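Local coordinates for protein SalCYP truncation (Salinispora tropica, PDB 7ABB) that belongs to the cytochrome P450 family, a mostly helical heme-protein fold, and binds heme c in a pocket of the chain, at residues 245-249 and 375-379; 138-142 and 351-355; 182-186 and 230-234; 363-369 and 384-388. One frame throughout, in Å; residues are numbered along the deposited sequence.

Interaction 1 (245-249 and 375-379)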
loop_
_atom_site.group_PDB
_atom_site.type_symbol
_atom_site.label_atom_id
_atom_site.label_comp_id
_atom_site.label_asym_id
_atom_site.label_seq_id
_atom_site.Cartn_x
_atom_site.Cartn_y
_atom_site.Cartn_z
ATOM N N ALA A 245 -4.697 -2.269 9.875
ATOM C CA ALA A 245 -5.794 -1.775 10.703
ATOM C C ALA A 245 -7.126 -2.379 10.277
ATOM O O ALA A 245 -7.922 -2.811 11.121
ATOM C CB ALA A 245 -5.847 -0.249 10.619
ATOM N N ASN A 246 -7.427 -2.369 8.978
ATOM C CA ASN A 246 -8.700 -2.926 8.534
ATOM C C ASN A 246 -8.785 -4.417 8.807
ATOM O O ASN A 246 -9.875 -4.923 9.129
ATOM C CB ASN A 246 -8.892 -2.633 7.048
ATOM C CG ASN A 246 -9.431 -1.247 6.801
ATOM O OD1 ASN A 246 -10.526 -0.907 7.257
ATOM N ND2 ASN A 246 -8.672 -0.436 6.068
ATOM N N GLY A 247 -7.657 -5.129 8.716
ATOM C CA GLY A 247 -7.664 -6.550 9.030
ATOM C C GLY A 247 -7.917 -6.820 10.506
ATOM O O GLY A 247 -8.766 -7.646 10.857
ATOM N N ILE A 248 -7.166 -6.155 11.394
ATOM C CA ILE A 248 -7.384 -6.356 12.830
ATOM C C ILE A 248 -8.761 -5.863 13.231
ATOM O O ILE A 248 -9.388 -6.437 14.125
ATOM C CB ILE A 248 -6.278 -5.688 13.672
ATOM C CG1 ILE A 248 -6.253 -6.330 15.056
ATOM C CG2 ILE A 248 -6.465 -4.207 13.779
ATOM C CD1 ILE A 248 -5.547 -7.684 15.027
ATOM N N GLN A 249 -9.268 -4.805 12.595
ATOM C CA GLN A 249 -10.612 -4.351 12.932
ATOM C C GLN A 249 -11.648 -5.428 12.628
ATOM O O GLN A 249 -12.582 -5.650 13.418
ATOM C CB GLN A 249 -10.937 -3.058 12.188
ATOM C CG GLN A 249 -12.335 -2.570 12.525
ATOM C CD GLN A 249 -12.699 -1.254 11.916
ATOM O OE1 GLN A 249 -12.867 -0.261 12.614
ATOM N NE2 GLN A 249 -12.907 -1.253 10.614
ATOM N N PRO A 375 -18.393 -1.501 11.974
ATOM C CA PRO A 375 -17.405 -0.428 11.922
ATOM C C PRO A 375 -17.195 0.043 10.496
ATOM O O PRO A 375 -17.555 -0.672 9.551
ATOM C CB PRO A 375 -16.143 -1.088 12.478
ATOM C CG PRO A 375 -16.272 -2.505 12.094
ATOM C CD PRO A 375 -17.756 -2.817 12.122
ATOM N N PRO A 376 -16.638 1.234 10.310
ATOM C CA PRO A 376 -16.415 1.750 8.957
ATOM C C PRO A 376 -15.115 1.241 8.365
ATOM O O PRO A 376 -14.180 0.853 9.060
ATOM C CB PRO A 376 -16.355 3.262 9.177
ATOM C CG PRO A 376 -15.710 3.393 10.525
ATOM C CD PRO A 376 -16.212 2.202 11.341
ATOM N N PHE A 377 -15.052 1.271 7.032
ATOM C CA PHE A 377 -13.777 1.037 6.376
ATOM C C PHE A 377 -12.818 2.165 6.762
ATOM O O PHE A 377 -13.202 3.341 6.733
ATOM C CB PHE A 377 -13.971 0.977 4.846
ATOM C CG PHE A 377 -12.689 0.727 4.084
ATOM C CD1 PHE A 377 -12.135 -0.535 4.036
ATOM C CD2 PHE A 377 -12.022 1.770 3.467
ATOM C CE1 PHE A 377 -10.935 -0.772 3.365
ATOM C CE2 PHE A 377 -10.818 1.535 2.768
ATOM C CZ PHE A 377 -10.282 0.270 2.734
ATOM N N LEU A 378 -11.578 1.807 7.112
ATOM C CA LEU A 378 -10.602 2.743 7.669
ATOM C C LEU A 378 -9.729 3.300 6.555
ATOM O O LEU A 378 -9.103 2.531 5.833
ATOM C CB LEU A 378 -9.730 2.058 8.716
ATOM C CG LEU A 378 -10.535 1.419 9.860
ATOM C CD1 LEU A 378 -9.600 0.636 10.753
ATOM C CD2 LEU A 378 -11.296 2.468 10.631
ATOM N N ARG A 379 -9.720 4.623 6.413
ATOM C CA ARG A 379 -8.919 5.310 5.411
ATOM C C ARG A 379 -8.746 6.753 5.857
ATOM O O ARG A 379 -9.484 7.248 6.713
ATOM C CB ARG A 379 -9.578 5.254 4.027
ATOM C CG ARG A 379 -10.966 5.856 4.004
ATOM C CD ARG A 379 -11.745 5.528 2.727
ATOM N NE ARG A 379 -11.341 6.358 1.595
ATOM C CZ ARG A 379 -12.021 7.408 1.136
ATOM N NH1 ARG A 379 -13.159 7.795 1.705
ATOM N NH2 ARG A 379 -11.550 8.082 0.098
#

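Interaction 2 (138-142 and 351-355)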
loop_
_atom_site.group_PDB
_atom_site.type_symbol
_atom_site.label_atom_id
_atom_site.label_comp_id
_atom_site.label_asym_id
_atom_site.label_seq_id
_atom_site.Cartn_x
_atom_site.Cartn_y
_atom_site.Cartn_z
ATOM N N TYR A 138 5.514 1.389 13.900
ATOM C CA TYR A 138 6.023 0.064 13.543
ATOM C C TYR A 138 6.409 0.004 12.072
ATOM O O TYR A 138 7.544 -0.343 11.723
ATOM C CB TYR A 138 4.938 -0.971 13.848
ATOM C CG TYR A 138 5.110 -2.338 13.263
ATOM C CD1 TYR A 138 6.067 -3.217 13.745
ATOM C CD2 TYR A 138 4.305 -2.765 12.215
ATOM C CE1 TYR A 138 6.201 -4.483 13.212
ATOM C CE2 TYR A 138 4.427 -4.016 11.699
ATOM C CZ TYR A 138 5.336 -4.883 12.200
ATOM O OH TYR A 138 5.430 -6.130 11.660
ATOM N N VAL A 139 5.471 0.345 11.200
ATOM C CA VAL A 139 5.706 0.270 9.767
ATOM C C VAL A 139 6.807 1.233 9.348
ATOM O O VAL A 139 7.655 0.896 8.510
ATOM C CB VAL A 139 4.393 0.530 9.005
ATOM C CG1 VAL A 139 4.651 0.687 7.507
ATOM C CG2 VAL A 139 3.427 -0.621 9.241
ATOM N N LEU A 140 6.794 2.457 9.878
ATOM C CA LEU A 140 7.830 3.413 9.501
ATOM C C LEU A 140 9.204 2.950 9.963
ATOM O O LEU A 140 10.183 3.093 9.226
ATOM C CB LEU A 140 7.497 4.787 10.061
ATOM C CG LEU A 140 8.522 5.888 9.786
ATOM C CD1 LEU A 140 8.790 6.071 8.299
ATOM C CD2 LEU A 140 8.035 7.184 10.434
ATOM N N GLU A 141 9.310 2.405 11.176
ATOM C CA GLU A 141 10.590 1.846 11.619
ATOM C C GLU A 141 11.078 0.789 10.627
ATOM O O GLU A 141 12.251 0.790 10.220
ATOM C CB GLU A 141 10.461 1.242 13.022
ATOM C CG GLU A 141 11.731 0.530 13.496
ATOM C CD GLU A 141 11.690 0.053 14.935
ATOM O OE1 GLU A 141 10.928 0.629 15.760
ATOM O OE2 GLU A 141 12.406 -0.925 15.220
ATOM N N ASN A 142 10.188 -0.119 10.230
ATOM C CA ASN A 142 10.552 -1.163 9.283
ATOM C C ASN A 142 10.987 -0.565 7.947
ATOM O O ASN A 142 11.934 -1.051 7.323
ATOM C CB ASN A 142 9.364 -2.109 9.046
ATOM C CG ASN A 142 8.942 -2.842 10.285
ATOM O OD1 ASN A 142 9.754 -3.174 11.149
ATOM N ND2 ASN A 142 7.638 -3.121 10.369
ATOM N N GLN A 351 5.529 -7.564 6.989
ATOM C CA GLN A 351 5.161 -6.699 8.111
ATOM C C GLN A 351 3.771 -7.023 8.647
ATOM O O GLN A 351 3.560 -7.004 9.876
ATOM C CB GLN A 351 5.209 -5.239 7.693
ATOM C CG GLN A 351 6.596 -4.719 7.428
ATOM C CD GLN A 351 6.562 -3.294 7.012
ATOM O OE1 GLN A 351 6.379 -2.420 7.842
ATOM N NE2 GLN A 351 6.725 -3.039 5.707
ATOM N N ILE A 352 2.807 -7.264 7.757
ATOM C CA ILE A 352 1.437 -7.538 8.183
ATOM C C ILE A 352 1.374 -8.860 8.928
ATOM O O ILE A 352 0.847 -8.942 10.045
ATOM C CB ILE A 352 0.494 -7.523 6.966
ATOM C CG1 ILE A 352 0.410 -6.130 6.394
ATOM C CG2 ILE A 352 -0.910 -7.979 7.359
ATOM C CD1 ILE A 352 -0.173 -6.100 4.962
ATOM N N LEU A 353 1.899 -9.918 8.324
ATOM C CA LEU A 353 1.850 -11.228 8.954
ATOM C C LEU A 353 2.564 -11.216 10.297
ATOM O O LEU A 353 2.054 -11.731 11.295
ATOM C CB LEU A 353 2.448 -12.283 8.039
ATOM C CG LEU A 353 2.491 -13.688 8.616
ATOM C CD1 LEU A 353 1.102 -14.158 9.038
ATOM C CD2 LEU A 353 3.100 -14.647 7.618
ATOM N N THR A 354 3.767 -10.653 10.334
ATOM C CA THR A 354 4.551 -10.654 11.568
ATOM C C THR A 354 3.831 -9.880 12.662
ATOM O O THR A 354 3.788 -10.327 13.827
ATOM C CB THR A 354 5.933 -10.067 11.299
ATOM O OG1 THR A 354 6.607 -10.861 10.316
ATOM C CG2 THR A 354 6.759 -10.079 12.540
ATOM N N ALA A 355 3.277 -8.711 12.325
ATOM C CA ALA A 355 2.574 -7.927 13.344
ATOM C C ALA A 355 1.396 -8.700 13.887
ATOM O O ALA A 355 1.178 -8.737 15.106
ATOM C CB ALA A 355 2.093 -6.604 12.780
HETATM O O HOH W 1 7.258 -0.244 5.457
#

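Interaction 3 (182-186 and 230-234)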
loop_
_atom_site.group_PDB
_atom_site.type_symbol
_atom_site.label_atom_id
_atom_site.label_comp_id
_atom_site.label_asym_id
_atom_site.label_seq_id
_atom_site.Cartn_x
_atom_site.Cartn_y
_atom_site.Cartn_z
ATOM N N ALA A 182 5.036 20.056 5.542
ATOM C CA ALA A 182 5.304 18.625 5.621
ATOM C C ALA A 182 6.171 18.158 4.452
ATOM O O ALA A 182 7.277 17.645 4.649
ATOM C CB ALA A 182 3.985 17.853 5.665
ATOM N N PHE A 183 5.683 18.321 3.220
ATOM C CA PHE A 183 6.456 17.850 2.072
ATOM C C PHE A 183 7.809 18.544 1.951
ATOM O O PHE A 183 8.807 17.844 1.710
ATOM C CB PHE A 183 5.641 18.003 0.780
ATOM C CG PHE A 183 6.287 17.364 -0.418
ATOM C CD1 PHE A 183 6.407 15.985 -0.501
ATOM C CD2 PHE A 183 6.783 18.135 -1.452
ATOM C CE1 PHE A 183 7.012 15.395 -1.595
ATOM C CE2 PHE A 183 7.385 17.547 -2.549
ATOM C CZ PHE A 183 7.500 16.180 -2.622
ATOM N N PRO A 184 7.927 19.868 2.100
ATOM C CA PRO A 184 9.270 20.478 2.127
ATOM C C PRO A 184 10.203 19.848 3.145
ATOM O O PRO A 184 11.402 19.697 2.876
ATOM C CB PRO A 184 8.972 21.945 2.460
ATOM C CG PRO A 184 7.603 22.174 1.947
ATOM C CD PRO A 184 6.860 20.882 2.114
ATOM N N ALA A 185 9.684 19.480 4.320
ATOM C CA ALA A 185 10.519 18.826 5.322
ATOM C C ALA A 185 11.009 17.478 4.816
ATOM O O ALA A 185 12.167 17.102 5.032
ATOM C CB ALA A 185 9.739 18.660 6.629
ATOM N N LEU A 186 10.137 16.727 4.148
ATOM C CA LEU A 186 10.562 15.466 3.558
ATOM C C LEU A 186 11.644 15.697 2.509
ATOM O O LEU A 186 12.628 14.952 2.447
ATOM C CB LEU A 186 9.365 14.748 2.939
ATOM C CG LEU A 186 9.687 13.446 2.211
ATOM C CD1 LEU A 186 10.305 12.446 3.159
ATOM C CD2 LEU A 186 8.427 12.869 1.576
ATOM N N THR A 230 11.998 9.972 -1.977
ATOM C CA THR A 230 10.694 10.555 -1.672
ATOM C C THR A 230 9.573 9.565 -1.959
ATOM O O THR A 230 8.648 9.411 -1.155
ATOM C CB THR A 230 10.495 11.842 -2.477
ATOM O OG1 THR A 230 11.577 12.739 -2.196
ATOM C CG2 THR A 230 9.187 12.522 -2.106
ATOM N N VAL A 231 9.626 8.894 -3.112
ATOM C CA VAL A 231 8.580 7.928 -3.452
ATOM C C VAL A 231 8.545 6.789 -2.449
ATOM O O VAL A 231 7.473 6.350 -2.014
ATOM C CB VAL A 231 8.798 7.405 -4.887
ATOM C CG1 VAL A 231 7.943 6.183 -5.150
ATOM C CG2 VAL A 231 8.503 8.488 -5.891
ATOM N N LEU A 232 9.720 6.294 -2.047
ATOM C CA LEU A 232 9.753 5.221 -1.067
ATOM C C LEU A 232 9.094 5.644 0.230
ATOM O O LEU A 232 8.356 4.860 0.833
ATOM C CB LEU A 232 11.196 4.789 -0.820
ATOM C CG LEU A 232 11.814 4.051 -2.004
ATOM C CD1 LEU A 232 13.269 3.784 -1.756
ATOM C CD2 LEU A 232 11.120 2.731 -2.266
ATOM N N PHE A 233 9.337 6.879 0.671
ATOM C CA PHE A 233 8.690 7.353 1.890
ATOM C C PHE A 233 7.183 7.428 1.706
ATOM O O PHE A 233 6.420 6.992 2.574
ATOM C CB PHE A 233 9.235 8.719 2.286
ATOM C CG PHE A 233 8.623 9.264 3.548
ATOM C CD1 PHE A 233 9.148 8.932 4.774
ATOM C CD2 PHE A 233 7.530 10.113 3.501
ATOM C CE1 PHE A 233 8.579 9.428 5.943
ATOM C CE2 PHE A 233 6.969 10.620 4.682
ATOM C CZ PHE A 233 7.501 10.276 5.880
ATOM N N LEU A 234 6.738 7.996 0.582
ATOM C CA LEU A 234 5.310 8.225 0.383
ATOM C C LEU A 234 4.545 6.925 0.141
ATOM O O LEU A 234 3.351 6.843 0.473
ATOM C CB LEU A 234 5.101 9.192 -0.781
ATOM C CG LEU A 234 5.563 10.631 -0.536
ATOM C CD1 LEU A 234 5.434 11.437 -1.819
ATOM C CD2 LEU A 234 4.777 11.296 0.573
#

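Interaction 4 (363-369 and 384-388)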
loop_
_atom_site.group_PDB
_atom_site.type_symbol
_atom_site.label_atom_id
_atom_site.label_comp_id
_atom_site.label_asym_id
_atom_site.label_seq_id
_atom_site.Cartn_x
_atom_site.Cartn_y
_atom_site.Cartn_z
ATOM N N ILE A 363 -1.992 -10.702 22.798
ATOM C CA ILE A 363 -3.378 -10.252 22.892
ATOM C C ILE A 363 -4.234 -11.210 22.064
ATOM O O ILE A 363 -4.687 -10.853 20.962
ATOM C CB ILE A 363 -3.518 -8.795 22.416
ATOM C CG1 ILE A 363 -2.487 -7.875 23.093
ATOM C CG2 ILE A 363 -4.977 -8.297 22.627
ATOM C CD1 ILE A 363 -2.509 -6.427 22.580
ATOM N N PRO A 364 -4.448 -12.443 22.538
ATOM C CA PRO A 364 -5.209 -13.418 21.744
ATOM C C PRO A 364 -6.669 -13.078 21.615
ATOM O O PRO A 364 -7.294 -13.490 20.629
ATOM C CB PRO A 364 -4.995 -14.732 22.501
ATOM C CG PRO A 364 -4.697 -14.318 23.916
ATOM C CD PRO A 364 -3.900 -13.043 23.766
ATOM N N ASP A 365 -7.248 -12.393 22.599
ATOM C CA ASP A 365 -8.663 -12.044 22.601
ATOM C C ASP A 365 -8.772 -10.534 22.754
ATOM O O ASP A 365 -8.088 -9.937 23.599
ATOM C CB ASP A 365 -9.382 -12.771 23.744
ATOM C CG ASP A 365 -10.893 -12.673 23.657
ATOM O OD1 ASP A 365 -11.422 -12.133 22.676
ATOM O OD2 ASP A 365 -11.544 -13.153 24.597
ATOM N N TYR A 366 -9.600 -9.917 21.921
ATOM C CA TYR A 366 -9.726 -8.471 21.869
ATOM C C TYR A 366 -11.021 -8.173 21.125
ATOM O O TYR A 366 -11.599 -9.052 20.477
ATOM C CB TYR A 366 -8.490 -7.815 21.200
ATOM C CG TYR A 366 -8.165 -8.419 19.846
ATOM C CD1 TYR A 366 -7.413 -9.583 19.746
ATOM C CD2 TYR A 366 -8.704 -7.875 18.698
ATOM C CE1 TYR A 366 -7.163 -10.166 18.519
ATOM C CE2 TYR A 366 -8.458 -8.432 17.487
ATOM C CZ TYR A 366 -7.707 -9.580 17.411
ATOM O OH TYR A 366 -7.481 -10.148 16.176
ATOM N N ARG A 367 -11.439 -6.912 21.171
ATOM C CA ARG A 367 -12.701 -6.536 20.551
ATOM C C ARG A 367 -12.709 -5.039 20.262
ATOM O O ARG A 367 -11.890 -4.278 20.765
ATOM C CB ARG A 367 -13.900 -6.934 21.426
ATOM C CG ARG A 367 -13.981 -6.160 22.740
ATOM C CD ARG A 367 -15.081 -6.657 23.672
ATOM N NE ARG A 367 -14.829 -8.017 24.114
ATOM C CZ ARG A 367 -15.659 -8.733 24.877
ATOM N NH1 ARG A 367 -16.803 -8.200 25.324
ATOM N NH2 ARG A 367 -15.345 -9.973 25.235
ATOM N N LEU A 368 -13.669 -4.624 19.463
ATOM C CA LEU A 368 -13.921 -3.201 19.332
ATOM C C LEU A 368 -14.722 -2.727 20.546
ATOM O O LEU A 368 -15.424 -3.514 21.183
ATOM C CB LEU A 368 -14.672 -2.916 18.029
ATOM C CG LEU A 368 -13.926 -3.415 16.786
ATOM C CD1 LEU A 368 -14.759 -3.093 15.528
ATOM C CD2 LEU A 368 -12.536 -2.841 16.676
ATOM N N PRO A 369 -14.629 -1.440 20.901
ATOM C CA PRO A 369 -15.252 -0.980 22.164
ATOM C C PRO A 369 -16.715 -1.357 22.277
ATOM O O PRO A 369 -17.150 -1.900 23.306
ATOM C CB PRO A 369 -15.029 0.534 22.110
ATOM C CG PRO A 369 -13.682 0.652 21.376
ATOM C CD PRO A 369 -13.760 -0.406 20.300
ATOM N N LEU A 384 -8.710 3.942 15.284
ATOM C CA LEU A 384 -9.119 2.573 15.560
ATOM C C LEU A 384 -8.724 2.253 16.991
ATOM O O LEU A 384 -7.544 2.043 17.282
ATOM C CB LEU A 384 -8.462 1.609 14.582
ATOM C CG LEU A 384 -8.652 0.132 14.913
ATOM C CD1 LEU A 384 -10.121 -0.232 14.917
ATOM C CD2 LEU A 384 -7.902 -0.730 13.928
ATOM N N ARG A 385 -9.714 2.226 17.877
ATOM C CA ARG A 385 -9.520 1.802 19.258
ATOM C C ARG A 385 -9.858 0.320 19.362
ATOM O O ARG A 385 -10.917 -0.119 18.908
ATOM C CB ARG A 385 -10.394 2.623 20.207
ATOM C CG ARG A 385 -10.246 2.272 21.686
ATOM C CD ARG A 385 -11.019 3.238 22.583
ATOM N NE ARG A 385 -11.040 2.833 23.998
ATOM C CZ ARG A 385 -12.139 2.725 24.753
ATOM N NH1 ARG A 385 -13.342 2.980 24.231
ATOM N NH2 ARG A 385 -12.053 2.356 26.045
ATOM N N ILE A 386 -8.958 -0.443 19.968
ATOM C CA ILE A 386 -9.173 -1.849 20.270
ATOM C C ILE A 386 -9.042 -1.989 21.777
ATOM O O ILE A 386 -8.221 -1.299 22.396
ATOM C CB ILE A 386 -8.150 -2.746 19.550
ATOM C CG1 ILE A 386 -8.148 -2.453 18.051
ATOM C CG2 ILE A 386 -8.395 -4.212 19.848
ATOM C CD1 ILE A 386 -7.172 -3.275 17.259
ATOM N N VAL A 387 -9.859 -2.866 22.370
ATOM C CA VAL A 387 -9.811 -3.115 23.805
ATOM C C VAL A 387 -9.746 -4.618 24.078
ATOM O O VAL A 387 -10.098 -5.449 23.238
ATOM C CB VAL A 387 -11.020 -2.478 24.545
ATOM C CG1 VAL A 387 -11.066 -0.963 24.322
ATOM C CG2 VAL A 387 -12.344 -3.113 24.132
ATOM N N TRP A 388 -9.298 -4.960 25.292
ATOM C CA TRP A 388 -9.172 -6.358 25.685
ATOM C C TRP A 388 -9.096 -6.464 27.194
ATOM O O TRP A 388 -8.738 -5.495 27.860
ATOM C CB TRP A 388 -7.929 -7.019 25.062
ATOM C CG TRP A 388 -6.637 -6.300 25.353
ATOM C CD1 TRP A 388 -5.767 -6.549 26.383
ATOM C CD2 TRP A 388 -6.082 -5.217 24.614
ATOM N NE1 TRP A 388 -4.701 -5.684 26.322
ATOM C CE2 TRP A 388 -4.865 -4.863 25.234
ATOM C CE3 TRP A 388 -6.478 -4.527 23.464
ATOM C CZ2 TRP A 388 -4.064 -3.811 24.775
ATOM C CZ3 TRP A 388 -5.659 -3.496 22.993
ATOM C CH2 TRP A 388 -4.478 -3.152 23.651
ATOM O OXT TRP A 388 -9.399 -7.525 27.737
#

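Interaction 1 (245-249 and 375-379)
A turn of helix, Ala-245 to Gln-249, runs past the irregular, extended loop 375-379; the backbones come nearest at Asn-246 and Leu-378, their CA atoms 6.0 Å apart, and part to 7.9 Å between the CA atoms of Gln-249 and Pro-375. Two helix amides one turn apart read the loop's main chain. Asn-246 takes both polar groups of a single residue: Leu-378 N gives its hydrogen to Asn-246 OD1 at 2.9 Å, while Asn-246 ND2 donates to Leu-378 O at 3.0 Å. Both bonds are fairly straight and reach lone pairs in the carbonyl planes; the carboxamide pairs with the N-H and the C=O much as a peptide group would, and turning it over would set like against like. Segment 245-249 belongs to helix 238-253, one of the long helices of the P450 fold, and the loop lies between helix 345-362 and the C-terminal strand 385-387; the three bonds join this irregular chain to the helix. Phe-377 lays its ring over the Asn-246 amide, the planes only 9° apart, with CE1 3.5 Å from ND2. Gln-249 sends its CG anti to the backbone N (chi1 180°) and stays extended, which carries NE2 to Pro-376 O at 2.9 Å; that donor stands 30° out of the carbonyl plane. On the way its CD passes alongside the Pro-375 ring, 3.5 Å from CB. Leu-378 enters between the two amides, its CD1 meeting Ala-245 CB at 3.9 Å. The Arg-379 side chain leads away and hydrogen-bonds Phe-16 O through NH2.

Interaction 2 (138-142 and 351-355)
The helix turns 138-142 and 351-355 run closer to antiparallel than parallel, 128° between their directions, with axes 11.6 Å apart at closest approach, a gap bridged by long polar side chains. Tyr-138 reaches across with its hydroxyl and donates to Gln-351 O, OH to O 2.7 Å, on a lone pair in the carbonyl plane. That oxygen also accepts the helical bond from Ala-355 N, so two donors hold it. The tyrosine extends because its CG stands anti to the backbone N (chi1 166°), and its CE2 comes to 3.6 Å from Ala-355 CB. In the other direction the extended Gln-351 slides past Asn-142, and Asn-142 ND2 donates to Gln-351 OE1 at 2.9 Å. The two amides are practically perpendicular: the bond lies in the plane of the asparagine but 33° out of the carbonyl plane of the glutamine. The same ND2 sits 3.3 Å above the Tyr-138 ring, over its centre. Val-139 packs its CG1 against Gln-351 OE1 at 3.6 Å. Gln-351 NE2 donates to a water that gives a long bond to Val-139 O; the Gln-351 side chain lies about 4 Å from heme c at its nearest atoms. Asn-142 OD1 is held by Asn-114 ND2 on helix 108-120, a helix that also packs on Tyr-138. Helix 108-120 thus lies against the 138-142 side, while helix 238-253 touches both partners through Met-244, which meets Tyr-138, Val-139 and Ala-355.

Interaction 3 (182-186 and 230-234)
This is a buried apolar helix-to-helix contact about 16 Å from the centre of the chain (centre to centre), where the first turn of helix 182-199 meets the last turns of helix 222-235, whose Leu-232 touches heme c in this P450 fold. The axes of the two short segments stay 11.7 Å apart and make an angle of 128°, so it is the side chains that close the gap. Leu-186 does most of this. Its CG lies anti to the backbone N (chi1 177°), which pushes the branched end out between Thr-230, Phe-233 and Leu-234. CD1 rides over one face of the Phe-233 ring as a CH-pi contact, 3.8 Å from the ring centroid, while CD2 lies on the same side but beyond the rim, 3.5 Å from Phe-233 CD2. Leu-186 CD2 also meets Thr-230 CG2 at 3.8 Å. Phe-183, one turn earlier, brings CE1 to within 3.6 Å of Thr-230 CG2, crossing the threonine at about a right angle. Phe-233 also touches Trp-149. Thr-230 turns CG2 to Phe-183 and Leu-186, while OG1 bonds to Glu-226 O in its own helix. With methyls and rings at the joint, dispersion and shape fit hold it, demanding less exact angles than hydrogen bonds would.

Interaction 4 (363-369 and 384-388)
A single antiparallel bridge between Arg-367 and Val-387, a hydrogen-bonded pair, lays the chain after helix 345-362 against the C-terminal strand 385-387 of this P450 fold. Arg-367 N donates to Val-387 O, and Val-387 N returns a bond to Arg-367 O, each 2.9 Å. Around this pair the side chains fill in. Tyr-366 and Ile-386 run alongside each other in the same direction, Tyr-366 CB 3.8 Å from Ile-386 CG2. At the other end Pro-369 lies across the extended Arg-385, its CG 3.8 Å from Arg-385 CG, while Leu-368 CD2 meets Leu-384 CD1. Further out, the strand's opposite edge pairs with strand 127-129, and Glu-127 forms a salt bridge to Arg-385 NH2. Tyr-366 is set by Arg-258 in a cation-pi contact and by the edge-to-face ring of Trp-359. Trp-388, the last residue, takes its CG between backbone N and carbonyl carbon (chi1 55°), which turns the indole back toward Ile-363, while NE1 bonds to Val-123 O. On the indole's face, Ile-363 CD1 stands 3.9 Å from the centroid of the six-membered ring of Trp-388, 16° off its normal.

Along the chain, interaction 3 nests inside the loop closed by interaction 2, while interactions 1 and 2 interleave, as do interactions 1 and 4. Interactions 1 and 4 lie closest, centres about 13 Å apart, and touch directly: Ile-248 meets Tyr-366 and Ile-386, and Ala-245 and Gln-249 meet Leu-384. Interaction 2 is about 17 Å from interaction 1 between centres; Met-244 of helix 238-253, next to the segment of interaction 1, packs into interaction 2. Interaction 3, its centre about 32 Å from that of interaction 4, touches interaction 2 where Leu-140 meets Phe-233. Together they join the C-terminal segments to helices of the chain's middle; interactions 2 and 3 lie nearer the heme, interaction 4 at the periphery.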